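PDB 1NR9: protein YCGM from Escherichia coli, which is a putative isomerase of the fumarylacetoacetate hydrolase family, whose fold is rich in beta strands and holds a magnesium ion. Local coordinates for residues F141-N155 with Q202-H214. Numbering follows the deposited sequence.
Sequences FTGDPQNTTLSLSVN and QSGDELTVTFDGH
Asp212 lays its carboxylate against Thr148 and the start of strand 149-154, where two donors meet it. Thr148 OG1 gives a hydrogen bond to Asp212 OD1 at 2.6 Å, and Thr149 N reaches Asp212 OD2. Both come from above the carboxylate plane, though Asp212 is poorly ordered and the fine geometry approximate. A chi1 of -79° sets Thr148 OG1 anti to the carbonyl carbon, facing Asp212, and leaves CG2 near the edge of the Phe211 ring at CD1, while Phe141 brings CE1 edge to edge against Phe211 CE1. From here strands 149-154 and 206-211 run antiparallel as the central pair of a four-stranded sheet, with strands 157-163 and 214-219 outside them. Leu150, Leu152, Val154, Leu207, Val209 and Phe211 share one face: Leu152, Val154 and Val209 pack on strand 69-79, Leu152, Leu207 and Phe211 on strand 95-102, and Leu150 on Tyr28. On the other face Thr208 OG1 donates to Ser153 OG at 2.8 Å, and Thr210 OG1 pairs with Ser215 OG. At the far end Asn155 N bonds Glu206 O at 2.7 Å, Asn155 ND2 donates to Asp205 OD1, nearly within the amide plane, and Asn155 OD1 accepts from Glu206 N, which lies above the carbonyl plane.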
loop_
_atom_site.group_PDB
_atom_site.type_symbol
_atom_site.label_atom_id
_atom_site.label_comp_id
_atom_site.label_asym_id
_atom_site.label_seq_id
_atom_site.Cartn_x
_atom_site.Cartn_y
_atom_site.Cartn_z
ATOM N N PHE A 141 5.309 -28.139 4.697
ATOM C CA PHE A 141 6.445 -27.699 3.905
ATOM C C PHE A 141 7.604 -28.622 4.239
ATOM O O PHE A 141 8.096 -28.633 5.373
ATOM C CB PHE A 141 6.807 -26.258 4.280
ATOM C CG PHE A 141 7.899 -25.657 3.441
ATOM C CD1 PHE A 141 7.638 -25.210 2.151
ATOM C CD2 PHE A 141 9.195 -25.529 3.946
ATOM C CE1 PHE A 141 8.651 -24.639 1.372
ATOM C CE2 PHE A 141 10.215 -24.962 3.175
ATOM C CZ PHE A 141 9.937 -24.517 1.882
ATOM N N THR A 142 8.035 -29.412 3.264
ATOM C CA THR A 142 9.147 -30.316 3.500
ATOM C C THR A 142 10.434 -29.539 3.283
ATOM O O THR A 142 10.711 -29.088 2.172
ATOM C CB THR A 142 9.133 -31.511 2.528
ATOM O OG1 THR A 142 7.886 -32.208 2.636
ATOM C CG2 THR A 142 10.265 -32.468 2.860
ATOM N N GLY A 143 11.213 -29.371 4.345
ATOM C CA GLY A 143 12.464 -28.650 4.213
ATOM C C GLY A 143 12.551 -27.431 5.103
ATOM O O GLY A 143 11.591 -27.085 5.799
ATOM N N ASP A 144 13.702 -26.768 5.077
ATOM C CA ASP A 144 13.908 -25.590 5.905
ATOM C C ASP A 144 13.685 -24.300 5.130
ATOM O O ASP A 144 14.519 -23.888 4.312
ATOM C CB ASP A 144 15.317 -25.606 6.507
ATOM C CG ASP A 144 15.661 -24.316 7.238
ATOM O OD1 ASP A 144 14.729 -23.608 7.687
ATOM O OD2 ASP A 144 16.869 -24.018 7.374
ATOM N N PRO A 145 12.549 -23.637 5.384
ATOM C CA PRO A 145 12.263 -22.389 4.682
ATOM C C PRO A 145 13.503 -21.509 4.652
ATOM O O PRO A 145 13.848 -20.949 3.616
ATOM C CB PRO A 145 11.149 -21.785 5.517
ATOM C CG PRO A 145 10.407 -22.990 5.988
ATOM C CD PRO A 145 11.514 -23.927 6.393
ATOM N N GLN A 146 14.194 -21.416 5.784
ATOM C CA GLN A 146 15.378 -20.569 5.861
ATOM C C GLN A 146 16.526 -21.070 5.008
ATOM O O GLN A 146 17.559 -20.399 4.873
ATOM C CB GLN A 146 15.849 -20.419 7.300
ATOM C CG GLN A 146 16.794 -19.252 7.467
ATOM C CD GLN A 146 16.147 -17.929 7.077
ATOM O OE1 GLN A 146 15.254 -17.430 7.780
ATOM N NE2 GLN A 146 16.579 -17.361 5.950
ATOM N N ASN A 147 16.346 -22.255 4.434
ATOM C CA ASN A 147 17.367 -22.842 3.574
ATOM C C ASN A 147 16.700 -23.535 2.389
ATOM O O ASN A 147 16.887 -24.731 2.145
ATOM C CB ASN A 147 18.226 -23.825 4.364
ATOM C CG ASN A 147 19.430 -24.302 3.578
ATOM O OD1 ASN A 147 20.100 -23.518 2.893
ATOM N ND2 ASN A 147 19.721 -25.593 3.680
ATOM N N THR A 148 15.923 -22.738 1.661
ATOM C CA THR A 148 15.179 -23.181 0.495
ATOM C C THR A 148 15.743 -22.587 -0.798
ATOM O O THR A 148 16.257 -21.463 -0.816
ATOM C CB THR A 148 13.681 -22.805 0.645
ATOM O OG1 THR A 148 13.045 -23.743 1.520
ATOM C CG2 THR A 148 12.972 -22.797 -0.698
ATOM N N THR A 149 15.637 -23.369 -1.869
ATOM C CA THR A 149 16.119 -23.000 -3.195
ATOM C C THR A 149 15.139 -22.132 -3.982
ATOM O O THR A 149 13.959 -22.457 -4.079
ATOM C CB THR A 149 16.434 -24.280 -4.000
ATOM O OG1 THR A 149 17.811 -24.620 -3.807
ATOM C CG2 THR A 149 16.137 -24.099 -5.490
ATOM N N LEU A 150 15.640 -21.033 -4.544
ATOM C CA LEU A 150 14.823 -20.117 -5.347
ATOM C C LEU A 150 15.450 -19.922 -6.724
ATOM O O LEU A 150 16.630 -19.581 -6.833
ATOM C CB LEU A 150 14.707 -18.750 -4.669
ATOM C CG LEU A 150 13.925 -18.636 -3.362
ATOM C CD1 LEU A 150 13.991 -17.199 -2.863
ATOM C CD2 LEU A 150 12.467 -19.070 -3.585
ATOM N N SER A 151 14.672 -20.132 -7.780
ATOM C CA SER A 151 15.203 -19.967 -9.130
ATOM C C SER A 151 14.170 -19.463 -10.120
ATOM O O SER A 151 12.971 -19.732 -9.978
ATOM C CB SER A 151 15.774 -21.288 -9.640
ATOM O OG SER A 151 14.775 -22.290 -9.648
ATOM N N LEU A 152 14.651 -18.726 -11.119
ATOM C CA LEU A 152 13.799 -18.190 -12.169
ATOM C C LEU A 152 14.496 -18.287 -13.516
ATOM O O LEU A 152 15.620 -17.792 -13.698
ATOM C CB LEU A 152 13.451 -16.725 -11.902
ATOM C CG LEU A 152 12.632 -15.997 -12.979
ATOM C CD1 LEU A 152 12.109 -14.698 -12.416
ATOM C CD2 LEU A 152 13.480 -15.699 -14.195
ATOM N N SER A 153 13.835 -18.915 -14.474
ATOM C CA SER A 153 14.434 -19.009 -15.790
ATOM C C SER A 153 13.536 -18.310 -16.791
ATOM O O SER A 153 12.314 -18.371 -16.699
ATOM C CB SER A 153 14.633 -20.469 -16.191
ATOM O OG SER A 153 13.390 -21.134 -16.277
ATOM N N VAL A 154 14.146 -17.612 -17.732
ATOM C CA VAL A 154 13.379 -16.938 -18.761
ATOM C C VAL A 154 13.794 -17.604 -20.065
ATOM O O VAL A 154 14.989 -17.695 -20.371
ATOM C CB VAL A 154 13.702 -15.442 -18.819
ATOM C CG1 VAL A 154 12.826 -14.769 -19.863
ATOM C CG2 VAL A 154 13.484 -14.817 -17.467
ATOM N N ASN A 155 12.807 -18.098 -20.806
ATOM C CA ASN A 155 13.040 -18.768 -22.080
ATOM C C ASN A 155 14.193 -19.789 -22.045
ATOM O O ASN A 155 15.121 -19.732 -22.862
ATOM C CB ASN A 155 13.286 -17.723 -23.180
ATOM C CG ASN A 155 12.123 -16.731 -23.326
ATOM O OD1 ASN A 155 10.952 -17.124 -23.378
ATOM N ND2 ASN A 155 12.448 -15.441 -23.407
ATOM N N GLN A 202 9.778 -9.239 -20.999
ATOM C CA GLN A 202 9.226 -8.720 -22.243
ATOM C C GLN A 202 8.082 -9.584 -22.741
ATOM O O GLN A 202 8.070 -10.802 -22.524
ATOM C CB GLN A 202 10.312 -8.628 -23.309
ATOM C CG GLN A 202 11.501 -7.819 -22.865
ATOM C CD GLN A 202 12.349 -7.370 -24.022
ATOM O OE1 GLN A 202 12.702 -8.164 -24.895
ATOM N NE2 GLN A 202 12.691 -6.087 -24.037
ATOM N N SER A 203 7.115 -8.946 -23.397
ATOM C CA SER A 203 5.956 -9.652 -23.927
ATOM C C SER A 203 6.421 -10.859 -24.722
ATOM O O SER A 203 7.357 -10.769 -25.522
ATOM C CB SER A 203 5.139 -8.727 -24.824
ATOM O OG SER A 203 4.809 -7.529 -24.139
ATOM N N GLY A 204 5.780 -11.996 -24.485
ATOM C CA GLY A 204 6.157 -13.196 -25.201
ATOM C C GLY A 204 7.110 -14.100 -24.447
ATOM O O GLY A 204 7.198 -15.281 -24.755
ATOM N N ASP A 205 7.831 -13.568 -23.467
ATOM C CA ASP A 205 8.756 -14.409 -22.716
ATOM C C ASP A 205 7.999 -15.485 -21.945
ATOM O O ASP A 205 6.865 -15.272 -21.504
ATOM C CB ASP A 205 9.577 -13.592 -21.702
ATOM C CG ASP A 205 10.573 -12.648 -22.352
ATOM O OD1 ASP A 205 11.237 -13.033 -23.341
ATOM O OD2 ASP A 205 10.705 -11.513 -21.851
ATOM N N GLU A 206 8.627 -16.645 -21.795
ATOM C CA GLU A 206 8.053 -17.724 -21.020
ATOM C C GLU A 206 9.020 -17.804 -19.860
ATOM O O GLU A 206 10.229 -17.701 -20.065
ATOM C CB GLU A 206 8.048 -19.041 -21.794
ATOM C CG GLU A 206 7.466 -20.206 -20.996
ATOM C CD GLU A 206 7.008 -21.379 -21.862
ATOM O OE1 GLU A 206 7.825 -21.898 -22.650
ATOM O OE2 GLU A 206 5.831 -21.793 -21.750
ATOM N N LEU A 207 8.501 -17.942 -18.644
ATOM C CA LEU A 207 9.358 -18.034 -17.467
ATOM C C LEU A 207 8.882 -19.097 -16.508
ATOM O O LEU A 207 7.683 -19.276 -16.319
ATOM C CB LEU A 207 9.422 -16.697 -16.728
ATOM C CG LEU A 207 8.105 -16.038 -16.339
ATOM C CD1 LEU A 207 8.107 -15.692 -14.865
ATOM C CD2 LEU A 207 7.912 -14.787 -17.179
ATOM N N THR A 208 9.826 -19.816 -15.912
ATOM C CA THR A 208 9.463 -20.843 -14.955
ATOM C C THR A 208 10.129 -20.484 -13.609
ATOM O O THR A 208 11.334 -20.257 -13.530
ATOM C CB THR A 208 9.861 -22.258 -15.471
ATOM O OG1 THR A 208 11.241 -22.506 -15.223
ATOM C CG2 THR A 208 9.638 -22.353 -16.957
ATOM N N VAL A 209 9.313 -20.369 -12.567
ATOM C CA VAL A 209 9.780 -20.016 -11.231
ATOM C C VAL A 209 9.888 -21.300 -10.420
ATOM O O VAL A 209 9.129 -22.247 -10.647
ATOM C CB VAL A 209 8.787 -19.050 -10.543
ATOM C CG1 VAL A 209 7.440 -19.713 -10.396
ATOM C CG2 VAL A 209 9.304 -18.650 -9.181
ATOM N N THR A 210 10.822 -21.345 -9.472
ATOM C CA THR A 210 11.004 -22.559 -8.682
ATOM C C THR A 210 11.483 -22.348 -7.269
ATOM O O THR A 210 12.386 -21.549 -7.027
ATOM C CB THR A 210 12.016 -23.488 -9.352
ATOM O OG1 THR A 210 11.413 -24.096 -10.492
ATOM C CG2 THR A 210 12.482 -24.560 -8.390
ATOM N N PHE A 211 10.887 -23.078 -6.332
ATOM C CA PHE A 211 11.318 -22.994 -4.949
ATOM C C PHE A 211 11.177 -24.371 -4.318
ATOM O O PHE A 211 10.112 -24.995 -4.387
ATOM C CB PHE A 211 10.544 -21.899 -4.186
ATOM C CG PHE A 211 9.223 -22.340 -3.607
ATOM C CD1 PHE A 211 9.113 -22.649 -2.253
ATOM C CD2 PHE A 211 8.088 -22.431 -4.405
ATOM C CE1 PHE A 211 7.885 -23.046 -1.702
ATOM C CE2 PHE A 211 6.858 -22.826 -3.862
ATOM C CZ PHE A 211 6.760 -23.133 -2.506
ATOM N N ASP A 212 12.290 -24.851 -3.760
ATOM C CA ASP A 212 12.393 -26.156 -3.108
ATOM C C ASP A 212 11.512 -27.282 -3.628
ATOM O O ASP A 212 10.534 -27.677 -2.987
ATOM C CB ASP A 212 12.176 -26.020 -1.600
ATOM C CG ASP A 212 13.483 -25.938 -0.830
ATOM O OD1 ASP A 212 13.445 -26.027 0.418
ATOM O OD2 ASP A 212 14.545 -25.782 -1.475
ATOM N N GLY A 213 11.862 -27.803 -4.793
ATOM C CA GLY A 213 11.104 -28.913 -5.343
ATOM C C GLY A 213 9.792 -28.590 -6.031
ATOM O O GLY A 213 9.098 -29.500 -6.497
ATOM N N HIS A 214 9.444 -27.308 -6.111
ATOM C CA HIS A 214 8.201 -26.911 -6.757
ATOM C C HIS A 214 8.415 -25.929 -7.901
ATOM O O HIS A 214 9.176 -24.954 -7.775
ATOM C CB HIS A 214 7.262 -26.316 -5.718
ATOM C CG HIS A 214 6.780 -27.314 -4.717
ATOM N ND1 HIS A 214 5.842 -28.276 -5.022
ATOM C CD2 HIS A 214 7.130 -27.524 -3.426
ATOM C CE1 HIS A 214 5.631 -29.036 -3.962
ATOM N NE2 HIS A 214 6.400 -28.602 -2.980
#